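Local coordinates for protein putative esterase (Sulfolobus solfataricus P2, PDB 2RAU) that probably hydrolyses ester bonds as a lipase-like enzyme of the alpha/beta-hydrolase family, and binds calcium ions, at residues A[21-26]-A[65-70]; A[60-65]-A[102-107]; A[74-79]-A[268-273]; A[80-85]-A[337-342]. All blocks are in the same frame, centred on the assembly; numbering follows the deposited sequence. Where two conformers were deposited one is given.

Contact 1. Residues A[21-26]-A[65-70]; sequences LIENIW and QLVTIS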
loop_
_atom_site.group_PDB
_atom_site.type_symbol
_atom_site.label_atom_id
_atom_site.label_comp_id
_atom_site.label_asym_id
_atom_site.label_seq_id
_atom_site.Cartn_x
_atom_site.Cartn_y
_atom_site.Cartn_z
ATOM N N LEU A 21 -4.039 20.584 -4.647
ATOM C CA LEU A 21 -4.639 19.247 -4.721
ATOM C C LEU A 21 -5.816 19.127 -3.780
ATOM O O LEU A 21 -5.798 19.638 -2.649
ATOM C CB LEU A 21 -3.623 18.158 -4.396
ATOM C CG LEU A 21 -2.423 18.051 -5.322
ATOM C CD1 LEU A 21 -1.503 16.952 -4.805
ATOM C CD2 LEU A 21 -2.860 17.837 -6.775
ATOM N N ILE A 22 -6.882 18.473 -4.227
ATOM C CA ILE A 22 -8.033 18.317 -3.347
ATOM C C ILE A 22 -8.389 16.827 -3.206
ATOM O O ILE A 22 -8.116 16.004 -4.094
ATOM C CB ILE A 22 -9.235 19.264 -3.742
ATOM C CG1 ILE A 22 -9.934 18.743 -4.971
ATOM C CG2 ILE A 22 -8.768 20.772 -3.916
ATOM C CD1 ILE A 22 -11.026 17.735 -4.671
ATOM N N GLU A 23 -8.933 16.497 -2.040
ATOM C CA GLU A 23 -9.313 15.141 -1.676
ATOM C C GLU A 23 -10.820 14.996 -1.450
ATOM O O GLU A 23 -11.461 15.854 -0.886
ATOM C CB GLU A 23 -8.561 14.776 -0.396
ATOM C CG GLU A 23 -8.658 13.330 0.027
ATOM C CD GLU A 23 -7.972 13.017 1.349
ATOM O OE1 GLU A 23 -7.754 13.939 2.188
ATOM O OE2 GLU A 23 -7.676 11.829 1.566
ATOM N N ASN A 24 -11.363 13.876 -1.927
ATOM C CA ASN A 24 -12.705 13.438 -1.627
ATOM C C ASN A 24 -12.598 12.050 -1.013
ATOM O O ASN A 24 -11.745 11.274 -1.398
ATOM C CB ASN A 24 -13.564 13.450 -2.881
ATOM C CG ASN A 24 -13.905 14.874 -3.307
ATOM O OD1 ASN A 24 -14.806 15.458 -2.767
ATOM N ND2 ASN A 24 -13.093 15.465 -4.185
ATOM N N ILE A 25 -13.425 11.771 -0.023
ATOM C CA ILE A 25 -13.457 10.458 0.611
ATOM C C ILE A 25 -14.923 9.981 0.722
ATOM O O ILE A 25 -15.796 10.721 1.154
ATOM C CB ILE A 25 -12.851 10.434 2.024
ATOM C CG1 ILE A 25 -11.450 11.067 2.057
ATOM C CG2 ILE A 25 -12.798 9.040 2.539
ATOM C CD1 ILE A 25 -10.855 11.180 3.442
ATOM N N TRP A 26 -15.127 8.730 0.338
ATOM C CA TRP A 26 -16.393 8.048 0.495
ATOM C C TRP A 26 -16.161 6.801 1.280
ATOM O O TRP A 26 -15.107 6.193 1.217
ATOM C CB TRP A 26 -16.980 7.636 -0.840
ATOM C CG TRP A 26 -17.266 8.727 -1.791
ATOM C CD1 TRP A 26 -18.460 9.328 -2.006
ATOM C CD2 TRP A 26 -16.345 9.330 -2.709
ATOM N NE1 TRP A 26 -18.353 10.251 -3.005
ATOM C CE2 TRP A 26 -17.066 10.285 -3.450
ATOM C CE3 TRP A 26 -15.002 9.124 -3.002
ATOM C CZ2 TRP A 26 -16.493 11.048 -4.435
ATOM C CZ3 TRP A 26 -14.434 9.882 -3.994
ATOM C CH2 TRP A 26 -15.184 10.836 -4.702
ATOM N N GLN A 65 -2.997 6.618 4.330
ATOM C CA GLN A 65 -1.558 6.684 4.404
ATOM C C GLN A 65 -0.962 7.176 3.102
ATOM O O GLN A 65 -0.038 7.995 3.123
ATOM C CB GLN A 65 -0.948 5.343 4.771
ATOM C CG GLN A 65 0.522 5.448 5.135
ATOM C CD GLN A 65 1.122 4.141 5.502
ATOM O OE1 GLN A 65 0.879 3.105 4.867
ATOM N NE2 GLN A 65 1.933 4.168 6.556
ATOM N N LEU A 66 -1.510 6.688 1.986
ATOM C CA LEU A 66 -1.008 7.019 0.650
ATOM C C LEU A 66 -1.233 8.433 0.204
ATOM O O LEU A 66 -0.560 8.910 -0.712
ATOM C CB LEU A 66 -1.545 6.035 -0.383
ATOM C CG LEU A 66 -0.689 4.814 -0.705
ATOM C CD1 LEU A 66 0.098 4.190 0.443
ATOM C CD2 LEU A 66 -1.359 3.812 -1.547
ATOM N N VAL A 67 -2.173 9.114 0.854
ATOM C CA VAL A 67 -2.477 10.500 0.538
ATOM C C VAL A 67 -1.864 11.431 1.579
ATOM O O VAL A 67 -1.167 12.349 1.242
ATOM C CB VAL A 67 -4.041 10.771 0.483
ATOM C CG1 VAL A 67 -4.383 12.255 0.128
ATOM C CG2 VAL A 67 -4.779 9.757 -0.420
ATOM N N THR A 68 -2.160 11.200 2.849
ATOM C CA THR A 68 -1.749 12.132 3.869
ATOM C C THR A 68 -0.789 11.588 4.952
ATOM O O THR A 68 -0.439 12.319 5.888
ATOM C CB THR A 68 -2.986 12.808 4.548
ATOM O OG1 THR A 68 -3.871 11.799 4.995
ATOM C CG2 THR A 68 -3.741 13.769 3.595
ATOM N N ILE A 69 -0.308 10.353 4.814
ATOM C CA ILE A 69 0.659 9.799 5.752
ATOM C C ILE A 69 0.118 9.957 7.174
ATOM O O ILE A 69 0.805 10.416 8.094
ATOM C CB ILE A 69 2.087 10.401 5.575
ATOM C CG1 ILE A 69 2.348 10.731 4.065
ATOM C CG2 ILE A 69 3.173 9.406 6.050
ATOM C CD1 ILE A 69 3.703 11.354 3.765
ATOM N N SER A 70 -1.148 9.562 7.304
ATOM C CA SER A 70 -1.894 9.665 8.529
ATOM C C SER A 70 -2.744 8.417 8.785
ATOM O O SER A 70 -2.938 7.577 7.873
ATOM C CB SER A 70 -2.726 10.947 8.459
ATOM O OG SER A 70 -3.743 10.957 7.455
HETATM O O HOH W 1 -6.571 11.225 3.860
#
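Glu23 of strand 21-29 reaches across to the short helix 63-68 and lays one carboxylate oxygen against Val67: OE2 stands 3.6 Å from CG1, while CB and CG2 of the same valine lie a little farther off. The reach comes from the torsions. Glu23 has CG anti to the backbone N (chi1 -171°) and runs on extended, covering more than half of the 8.6 Å between its CA and that of Val67. Val67 answers with CG1, the branch anti to its own backbone N, and its side chain also packs on Val43 of strand 37-45. Beyond the valine, Thr68 comes near only through its methyl, CG2 standing 4.3 Å from Glu23 OE1. Its hydroxyl joins in by way of a water, which donates to Glu23 OE2 at 2.6 Å and lies 3.0 Å from Thr68 OG1. Both carboxylate oxygens are engaged elsewhere too, OE1 in a salt bridge with Lys10 and OE2 in a hydrogen bond with His41. An acid buried beside a valine methyl thus has its charge met by strand neighbours and water, and these nearby donors would be expected to favour the ionised carboxylate, while the helix contributes an apolar flank and one water-mediated link.

Contact 2. Residues A[60-65]-A[102-107]; sequences WSSGEQ and RTHYVP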
loop_
_atom_site.group_PDB
_atom_site.type_symbol
_atom_site.label_atom_id
_atom_site.label_comp_id
_atom_site.label_asym_id
_atom_site.label_seq_id
_atom_site.Cartn_x
_atom_site.Cartn_y
_atom_site.Cartn_z
ATOM N N TRP A 60 -0.652 -3.541 6.036
ATOM C CA TRP A 60 -0.841 -2.546 7.074
ATOM C C TRP A 60 -0.962 -1.139 6.522
ATOM O O TRP A 60 -1.070 -0.186 7.289
ATOM C CB TRP A 60 0.290 -2.538 8.109
ATOM C CG TRP A 60 0.531 -3.872 8.777
ATOM C CD1 TRP A 60 -0.256 -4.491 9.730
ATOM C CD2 TRP A 60 1.682 -4.684 8.619
ATOM N NE1 TRP A 60 0.318 -5.667 10.099
ATOM C CE2 TRP A 60 1.514 -5.809 9.452
ATOM C CE3 TRP A 60 2.839 -4.576 7.829
ATOM C CZ2 TRP A 60 2.458 -6.827 9.528
ATOM C CZ3 TRP A 60 3.752 -5.612 7.863
ATOM C CH2 TRP A 60 3.557 -6.722 8.711
ATOM N N SER A 61 -1.029 -1.008 5.209
ATOM C CA SER A 61 -1.152 0.298 4.590
ATOM C C SER A 61 -2.624 0.594 4.257
ATOM O O SER A 61 -3.484 -0.274 4.411
ATOM C CB SER A 61 -0.185 0.413 3.401
ATOM O OG SER A 61 -0.126 1.747 2.822
ATOM N N SER A 62 -2.894 1.867 3.930
ATOM C CA SER A 62 -4.216 2.371 3.652
ATOM C C SER A 62 -4.161 3.495 2.611
ATOM O O SER A 62 -3.087 4.100 2.395
ATOM C CB SER A 62 -4.829 2.908 4.937
ATOM O OG SER A 62 -4.176 4.071 5.409
ATOM N N GLY A 63 -5.315 3.802 2.014
ATOM C CA GLY A 63 -5.421 4.914 1.103
ATOM C C GLY A 63 -5.117 6.213 1.825
ATOM O O GLY A 63 -4.484 7.085 1.256
ATOM N N GLU A 64 -5.585 6.337 3.072
ATOM C CA GLU A 64 -5.251 7.482 3.891
ATOM C C GLU A 64 -3.720 7.675 4.003
ATOM O O GLU A 64 -3.208 8.778 3.783
ATOM C CB GLU A 64 -5.871 7.343 5.303
ATOM C CG GLU A 64 -5.630 8.606 6.117
ATOM C CD GLU A 64 -6.130 8.590 7.555
ATOM O OE1 GLU A 64 -6.778 7.596 7.905
ATOM O OE2 GLU A 64 -5.868 9.592 8.292
ATOM N N GLN A 65 -2.997 6.618 4.330
ATOM C CA GLN A 65 -1.558 6.684 4.404
ATOM C C GLN A 65 -0.962 7.176 3.102
ATOM O O GLN A 65 -0.038 7.995 3.123
ATOM C CB GLN A 65 -0.948 5.343 4.771
ATOM C CG GLN A 65 0.522 5.448 5.135
ATOM C CD GLN A 65 1.122 4.141 5.502
ATOM O OE1 GLN A 65 0.879 3.105 4.867
ATOM N NE2 GLN A 65 1.933 4.168 6.556
ATOM N N ARG A 102 -10.554 -2.981 4.973
ATOM C CA ARG A 102 -11.272 -3.162 6.243
ATOM C C ARG A 102 -10.366 -3.027 7.472
ATOM O O ARG A 102 -10.830 -2.667 8.580
ATOM C CB ARG A 102 -12.020 -4.502 6.245
ATOM C CG ARG A 102 -13.022 -4.634 5.097
ATOM C CD ARG A 102 -13.774 -5.910 5.176
ATOM N NE ARG A 102 -14.494 -6.155 3.937
ATOM C CZ ARG A 102 -15.633 -6.835 3.828
ATOM N NH1 ARG A 102 -16.250 -7.350 4.870
ATOM N NH2 ARG A 102 -16.176 -6.967 2.643
ATOM N N THR A 103 -9.096 -3.347 7.279
ATOM C CA THR A 103 -8.034 -3.209 8.301
ATOM C C THR A 103 -7.938 -1.780 8.828
ATOM O O THR A 103 -7.537 -1.552 9.960
ATOM C CB THR A 103 -6.673 -3.667 7.729
ATOM O OG1 THR A 103 -6.496 -3.043 6.442
ATOM C CG2 THR A 103 -6.600 -5.184 7.687
ATOM N N HIS A 104 -8.388 -0.811 8.019
ATOM C CA HIS A 104 -8.359 0.557 8.409
ATOM C C HIS A 104 -9.446 0.965 9.409
ATOM O O HIS A 104 -9.458 2.111 9.844
ATOM C CB HIS A 104 -8.409 1.474 7.211
ATOM C CG HIS A 104 -7.861 2.833 7.461
ATOM N ND1 HIS A 104 -6.633 3.057 8.075
ATOM C CD2 HIS A 104 -8.345 4.059 7.133
ATOM C CE1 HIS A 104 -6.417 4.362 8.129
ATOM N NE2 HIS A 104 -7.438 4.990 7.560
ATOM N N TYR A 105 -10.285 0.011 9.802
ATOM C CA TYR A 105 -11.385 0.250 10.740
ATOM C C TYR A 105 -11.263 -0.609 12.000
ATOM O O TYR A 105 -12.111 -0.510 12.904
ATOM C CB TYR A 105 -12.734 0.032 10.030
ATOM C CG TYR A 105 -12.919 1.128 9.017
ATOM C CD1 TYR A 105 -13.401 2.336 9.416
ATOM C CD2 TYR A 105 -12.515 0.966 7.690
ATOM C CE1 TYR A 105 -13.471 3.365 8.552
ATOM C CE2 TYR A 105 -12.567 1.990 6.826
ATOM C CZ TYR A 105 -13.076 3.190 7.263
ATOM O OH TYR A 105 -13.206 4.274 6.437
ATOM N N VAL A 106 -10.166 -1.352 12.119
ATOM C CA VAL A 106 -9.930 -2.219 13.313
ATOM C C VAL A 106 -9.353 -1.395 14.511
ATOM O O VAL A 106 -8.345 -0.703 14.374
ATOM C CB VAL A 106 -8.989 -3.399 12.929
ATOM C CG1 VAL A 106 -8.633 -4.317 14.188
ATOM C CG2 VAL A 106 -9.603 -4.226 11.794
ATOM N N PRO A 107 -10.011 -1.446 15.694
ATOM C CA PRO A 107 -9.424 -0.751 16.813
ATOM C C PRO A 107 -8.078 -1.361 17.232
ATOM O O PRO A 107 -7.883 -2.574 17.189
ATOM C CB PRO A 107 -10.435 -0.944 17.941
ATOM C CG PRO A 107 -11.654 -1.451 17.296
ATOM C CD PRO A 107 -11.221 -2.165 16.081
HETATM O O HOH W 2 -4.059 -2.016 6.397
#
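This is a polar, buried contact built on a histidine-carboxylate hydrogen bond; in an alpha/beta-hydrolase fold it joins the start of helix 63-68 to the 3-10 turn that follows strand 94-100. His104 NE2 donates to Glu64 OE1 at 2.7 Å, with an N-H...O angle of 144°. The acceptor uses its anti lone pair and lies almost in the imidazole plane, whereas the carboxylate is turned 81° from the ring, so the two flat groups meet nearly perpendicular. Glu64, with CG anti to the backbone N (chi1 -175°) and the rest of its chain extended, brings OE1 to the ring edge. Over one ring face lies Ser62, its CB in a CH-pi contact 3.8 Å from the centroid of the His104 ring. The ring's rotation is fixed from its far nitrogen as well, since ND1 bonds to Asp273, and Trp71 meets the imidazole nearly at right angles. Glu64 is itself held by Ser70 and by the backbone N atoms of Asn72 and Gly73, donors that probably limit the carboxylate's freedom to turn. A water between Ser61 O and Thr103 OG1 adds a water-mediated link. Ser62 doubles as the N-cap of the helix: the oxygen lying 3.5 Å from His104 CE1, Ser62 OG, also accepts from Gln65 N at 3.0 Å.

Contact 3. Residues A[74-79]-A[268-273]; sequences VHYTIP and ILASFD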
loop_
_atom_site.group_PDB
_atom_site.type_symbol
_atom_site.label_atom_id
_atom_site.label_comp_id
_atom_site.label_asym_id
_atom_site.label_seq_id
_atom_site.Cartn_x
_atom_site.Cartn_y
_atom_site.Cartn_z
ATOM N N VAL A 74 -4.667 11.240 12.479
ATOM C CA VAL A 74 -3.462 11.489 13.266
ATOM C C VAL A 74 -2.320 11.703 12.278
ATOM O O VAL A 74 -2.004 10.809 11.509
ATOM C CB VAL A 74 -3.108 10.332 14.252
ATOM C CG1 VAL A 74 -1.821 10.636 15.058
ATOM C CG2 VAL A 74 -4.293 10.003 15.142
ATOM N N HIS A 75 -1.759 12.911 12.279
ATOM C CA HIS A 75 -0.718 13.293 11.322
ATOM C C HIS A 75 0.697 13.267 11.936
ATOM O O HIS A 75 0.926 13.700 13.044
ATOM C CB HIS A 75 -1.053 14.687 10.796
ATOM C CG HIS A 75 -2.269 14.701 9.926
ATOM N ND1 HIS A 75 -3.542 14.769 10.443
ATOM C CD2 HIS A 75 -2.415 14.669 8.579
ATOM C CE1 HIS A 75 -4.421 14.802 9.459
ATOM N NE2 HIS A 75 -3.770 14.737 8.318
ATOM N N TYR A 76 1.606 12.735 11.143
ATOM C CA TYR A 76 2.981 12.470 11.506
ATOM C C TYR A 76 3.985 13.306 10.720
ATOM O O TYR A 76 5.127 13.441 11.148
ATOM C CB TYR A 76 3.276 10.961 11.331
ATOM C CG TYR A 76 2.553 10.120 12.339
ATOM C CD1 TYR A 76 3.037 10.018 13.627
ATOM C CD2 TYR A 76 1.346 9.464 12.024
ATOM C CE1 TYR A 76 2.358 9.275 14.588
ATOM C CE2 TYR A 76 0.672 8.742 12.974
ATOM C CZ TYR A 76 1.169 8.638 14.249
ATOM O OH TYR A 76 0.545 7.853 15.205
ATOM N N THR A 77 3.575 13.848 9.574
ATOM C CA THR A 77 4.444 14.641 8.707
ATOM C C THR A 77 3.618 15.466 7.731
ATOM O O THR A 77 2.374 15.368 7.704
ATOM C CB THR A 77 5.413 13.716 7.927
ATOM O OG1 THR A 77 6.447 14.506 7.373
ATOM C CG2 THR A 77 4.740 12.886 6.850
ATOM N N ILE A 78 4.282 16.304 6.936
ATOM C CA ILE A 78 3.618 17.004 5.838
ATOM C C ILE A 78 4.016 16.342 4.536
ATOM O O ILE A 78 5.195 16.293 4.209
ATOM C CB ILE A 78 3.992 18.477 5.786
ATOM C CG1 ILE A 78 3.547 19.168 7.093
ATOM C CG2 ILE A 78 3.337 19.162 4.543
ATOM C CD1 ILE A 78 4.216 20.458 7.339
ATOM N N PRO A 79 3.048 15.817 3.782
ATOM C CA PRO A 79 3.430 15.145 2.539
ATOM C C PRO A 79 4.013 16.059 1.481
ATOM O O PRO A 79 3.585 17.202 1.325
ATOM C CB PRO A 79 2.091 14.589 1.992
ATOM C CG PRO A 79 1.070 14.855 3.012
ATOM C CD PRO A 79 1.595 15.785 4.032
ATOM N N ILE A 268 6.026 6.830 7.927
ATOM C CA ILE A 268 5.404 5.677 7.264
ATOM C C ILE A 268 5.141 4.614 8.302
ATOM O O ILE A 268 4.042 4.112 8.416
ATOM C CB ILE A 268 6.250 5.114 6.042
ATOM C CG1 ILE A 268 6.209 6.133 4.888
ATOM C CG2 ILE A 268 5.749 3.691 5.649
ATOM C CD1 ILE A 268 7.260 5.928 3.700
ATOM N N LEU A 269 6.159 4.258 9.073
ATOM C CA LEU A 269 5.999 3.224 10.089
ATOM C C LEU A 269 4.928 3.639 11.089
ATOM O O LEU A 269 4.099 2.837 11.488
ATOM C CB LEU A 269 7.334 2.953 10.777
ATOM C CG LEU A 269 8.194 1.805 10.185
ATOM C CD1 LEU A 269 7.561 0.491 10.528
ATOM C CD2 LEU A 269 8.471 1.929 8.684
ATOM N N ALA A 270 4.969 4.905 11.481
ATOM C CA ALA A 270 4.055 5.421 12.488
ATOM C C ALA A 270 2.576 5.350 12.052
ATOM O O ALA A 270 1.696 5.202 12.906
ATOM C CB ALA A 270 4.424 6.840 12.861
ATOM N N SER A 271 2.312 5.539 10.765
ATOM C CA SER A 271 0.970 5.693 10.245
ATOM C C SER A 271 0.304 4.417 9.720
ATOM O O SER A 271 -0.798 4.473 9.190
ATOM C CB SER A 271 0.948 6.793 9.173
ATOM O OG SER A 271 1.825 6.544 8.096
ATOM N N PHE A 272 0.970 3.288 9.848
ATOM C CA PHE A 272 0.364 2.014 9.498
ATOM C C PHE A 272 -0.891 1.712 10.345
ATOM O O PHE A 272 -1.023 2.192 11.446
ATOM C CB PHE A 272 1.342 0.863 9.740
ATOM C CG PHE A 272 2.388 0.658 8.625
ATOM C CD1 PHE A 272 2.061 0.778 7.301
ATOM C CD2 PHE A 272 3.674 0.320 8.956
ATOM C CE1 PHE A 272 2.995 0.568 6.316
ATOM C CE2 PHE A 272 4.619 0.088 7.960
ATOM C CZ PHE A 272 4.268 0.237 6.649
ATOM N N ASP A 273 -1.782 0.868 9.794
ATOM C CA ASP A 273 -2.818 0.195 10.565
ATOM C C ASP A 273 -2.160 -0.810 11.527
ATOM O O ASP A 273 -1.083 -1.295 11.278
ATOM C CB ASP A 273 -3.788 -0.560 9.651
ATOM C CG ASP A 273 -4.703 0.360 8.846
ATOM O OD1 ASP A 273 -5.194 1.356 9.422
ATOM O OD2 ASP A 273 -5.053 -0.020 7.693
HETATM O O HOH W 3 2.476 5.647 15.748
#
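Tyr76 lays its ring on Ala270 of helix 262-270, and almost all the close packing is here. Ala270 CB sits over one ring face, displaced toward the CD1-CE1 side, in a CH-pi contact 3.6 Å from the centroid of the Tyr76 ring. The phenol is carried there with CG anti to the carbonyl carbon (chi1 -69°). Ser271 is a slacker neighbour, its CB 3.9 Å from Tyr76 CD2 and approaching obliquely; its hydroxyl turns to Gln65 NE2. The hydroxyl end of the ring is the wetter side. Tyr76 OH lies 3.7 Å from Ala270 O, and a water bridges them, standing 3.0 Å from Tyr76 OH and donating to Ala270 O at 3.0 Å. Shortening the tyrosine to an alanine would probably strip the methyl of Ala270 of its aromatic cover and leave that bridging water without its phenol partner. Around this pair, Tyr76 also touches Pro267 of the same helix and Ser220 of helix 218-224. The loop after strand 74-75 is thereby seated against two helices, while Gln65 of helix 63-68 bonds to Ser271 next to it.

Contact 4. Residues A[80-85]-A[337-342]; sequences DYRKSI and NSEKDV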
loop_
_atom_site.group_PDB
_atom_site.type_symbol
_atom_site.label_atom_id
_atom_site.label_comp_id
_atom_site.label_asym_id
_atom_site.label_seq_id
_atom_site.Cartn_x
_atom_site.Cartn_y
_atom_site.Cartn_z
ATOM N N ASP A 80 4.984 15.514 0.763
ATOM C CA ASP A 80 5.654 16.179 -0.332
ATOM C C ASP A 80 5.197 15.463 -1.596
ATOM O O ASP A 80 5.451 14.274 -1.743
ATOM C CB ASP A 80 7.151 16.030 -0.152
ATOM C CG ASP A 80 7.954 16.764 -1.166
ATOM O OD1 ASP A 80 7.441 17.192 -2.224
ATOM O OD2 ASP A 80 9.167 16.899 -0.901
ATOM N N TYR A 81 4.572 16.180 -2.512
ATOM C CA TYR A 81 4.078 15.566 -3.771
ATOM C C TYR A 81 5.208 14.898 -4.585
ATOM O O TYR A 81 4.983 13.946 -5.305
ATOM C CB TYR A 81 3.310 16.578 -4.673
ATOM C CG TYR A 81 4.206 17.400 -5.567
ATOM C CD1 TYR A 81 4.566 16.950 -6.835
ATOM C CD2 TYR A 81 4.762 18.575 -5.109
ATOM C CE1 TYR A 81 5.416 17.681 -7.631
ATOM C CE2 TYR A 81 5.632 19.299 -5.881
ATOM C CZ TYR A 81 5.945 18.861 -7.146
ATOM O OH TYR A 81 6.809 19.612 -7.893
ATOM N N ARG A 82 6.429 15.379 -4.451
ATOM C CA ARG A 82 7.542 14.778 -5.153
ATOM C C ARG A 82 7.831 13.365 -4.649
ATOM O O ARG A 82 8.308 12.524 -5.412
ATOM C CB ARG A 82 8.780 15.647 -5.013
ATOM C CG ARG A 82 8.643 16.965 -5.796
ATOM C CD ARG A 82 9.762 17.949 -5.504
ATOM N NE ARG A 82 9.743 18.261 -4.091
ATOM C CZ ARG A 82 10.688 18.957 -3.454
ATOM N NH1 ARG A 82 11.726 19.447 -4.122
ATOM N NH2 ARG A 82 10.605 19.177 -2.139
ATOM N N LYS A 83 7.478 13.112 -3.397
ATOM C CA LYS A 83 7.791 11.860 -2.715
ATOM C C LYS A 83 6.586 10.934 -2.591
ATOM O O LYS A 83 6.669 9.915 -1.899
ATOM C CB LYS A 83 8.297 12.142 -1.280
ATOM C CG LYS A 83 9.515 12.991 -1.160
ATOM C CD LYS A 83 9.873 13.151 0.324
ATOM C CE LYS A 83 10.966 14.097 0.581
ATOM N NZ LYS A 83 11.179 14.195 2.049
ATOM N N SER A 84 5.476 11.262 -3.271
ATOM C CA SER A 84 4.233 10.516 -3.132
ATOM C C SER A 84 3.631 10.250 -4.502
ATOM O O SER A 84 3.265 11.173 -5.194
ATOM C CB SER A 84 3.268 11.295 -2.245
ATOM O OG SER A 84 1.980 10.757 -2.350
ATOM N N ILE A 85 3.564 8.977 -4.895
ATOM C CA ILE A 85 3.033 8.619 -6.225
ATOM C C ILE A 85 1.624 9.193 -6.419
ATOM O O ILE A 85 1.301 9.671 -7.510
ATOM C CB ILE A 85 3.129 7.081 -6.511
ATOM C CG1 ILE A 85 2.869 6.751 -7.987
ATOM C CG2 ILE A 85 2.231 6.234 -5.627
ATOM C CD1 ILE A 85 3.631 7.538 -8.958
ATOM N N ASN A 337 14.737 11.045 -4.047
ATOM C CA ASN A 337 15.208 10.369 -5.286
ATOM C C ASN A 337 14.146 9.493 -5.975
ATOM O O ASN A 337 14.285 9.121 -7.141
ATOM C CB ASN A 337 16.473 9.568 -4.976
ATOM C CG ASN A 337 17.566 10.425 -4.398
ATOM O OD1 ASN A 337 18.049 10.233 -3.244
ATOM N ND2 ASN A 337 17.974 11.382 -5.168
ATOM N N SER A 338 13.073 9.193 -5.260
ATOM C CA SER A 338 11.965 8.407 -5.801
ATOM C C SER A 338 11.216 9.183 -6.915
ATOM O O SER A 338 10.607 8.579 -7.779
ATOM C CB SER A 338 11.003 7.982 -4.690
ATOM O OG SER A 338 10.189 9.049 -4.213
ATOM N N GLU A 339 11.259 10.515 -6.878
ATOM C CA GLU A 339 10.688 11.324 -7.909
ATOM C C GLU A 339 11.305 10.965 -9.241
ATOM O O GLU A 339 10.576 10.649 -10.179
ATOM C CB GLU A 339 10.854 12.819 -7.635
ATOM C CG GLU A 339 10.099 13.682 -8.658
ATOM C CD GLU A 339 10.310 15.188 -8.518
ATOM O OE1 GLU A 339 11.074 15.654 -7.629
ATOM O OE2 GLU A 339 9.715 15.917 -9.336
ATOM N N LYS A 340 12.633 11.010 -9.328
ATOM C CA LYS A 340 13.348 10.689 -10.552
ATOM C C LYS A 340 13.234 9.225 -10.950
ATOM O O LYS A 340 13.023 8.921 -12.113
ATOM C CB LYS A 340 14.850 11.031 -10.405
ATOM C CG LYS A 340 15.752 10.480 -11.517
ATOM C CD LYS A 340 17.230 10.939 -11.364
ATOM C CE LYS A 340 17.992 10.333 -10.104
ATOM N NZ LYS A 340 18.642 8.960 -10.223
ATOM N N ASP A 341 13.417 8.330 -9.985
ATOM C CA ASP A 341 13.583 6.910 -10.271
ATOM C C ASP A 341 12.296 6.133 -10.395
ATOM O O ASP A 341 12.304 5.083 -11.036
ATOM C CB ASP A 341 14.403 6.224 -9.177
ATOM C CG ASP A 341 15.822 6.807 -9.028
ATOM O OD1 ASP A 341 16.382 7.295 -10.026
ATOM O OD2 ASP A 341 16.380 6.768 -7.919
ATOM N N VAL A 342 11.235 6.598 -9.732
ATOM C CA VAL A 342 9.924 5.905 -9.764
ATOM C C VAL A 342 8.797 6.773 -10.332
ATOM O O VAL A 342 8.218 6.475 -11.354
ATOM C CB VAL A 342 9.536 5.342 -8.371
ATOM C CG1 VAL A 342 8.179 4.615 -8.403
ATOM C CG2 VAL A 342 10.636 4.429 -7.812
HETATM O O HOH W 4 8.074 17.946 -9.782
#
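Ser338 and Glu339, at the first turn of helix 338-353, meet the 3-10 turn 81-83 by van der Waals contact and through water. Ser338 comes first: its OG lies 4.0 Å from Lys83 CA, but its hydrogen bond goes to Gly335 O, so toward the turn it makes a loose van der Waals approach. Glu339 carries the main contact. CG stands anti to the backbone N (chi1 -173°) and the chain continues extended, bringing the carboxylate obliquely across the aliphatic part of Arg82, where OE1 is 3.3 Å from Arg82 CG. Nearer its root, Glu339 CB rests 3.4 Å from Arg82 O, a carbonyl that accepts from Asn343. The opposite charges do not close into a salt bridge: Arg82 NE remains 4.6 Å from Glu339 OE1. The arginine bends at chi3 (-60°) and instead grips Asp80 side-on, NE bonding OD1 nearly straight (174°) and NH2 reaching OD2. Asp80 OD1 also accepts from Arg82 N, closing an Asx turn. Glu339 OE2 accepts a hydrogen bond from a water at 2.6 Å, which also binds Tyr81 OH. A leucine in place of Glu339 has no carboxylate, and that water would probably lose its acceptor and Arg82 a nearby opposite charge. Farther on, Val342 points its CB toward the turn but packs on Leu324 of strand 320-324. The contact sets this turn, just before helix 85-91, against the start of the C-terminal helix of the alpha/beta-hydrolase fold.

In the fold
From the N terminus, contact 1 first closes a loop from strand 21-29 to helix 63-68, enclosing strands 37-45 and 52-56. Contact 2 starts within that loop and crosses it, carrying the front of the same helix to the turn after strand 94-100; the two share Gln65. Contacts 3 and 4, in series with contact 1, open within the span of contact 2 and also cross it, running to helix 262-270 and to the C-terminal helix 338-353; they cross each other, their first segments adjoining at Pro79 and Asp80. Gln65 also reaches contact 3, while Asp273 ties contacts 2 and 3 together; contact 4 lies about 23 Å from contact 2, centre to centre.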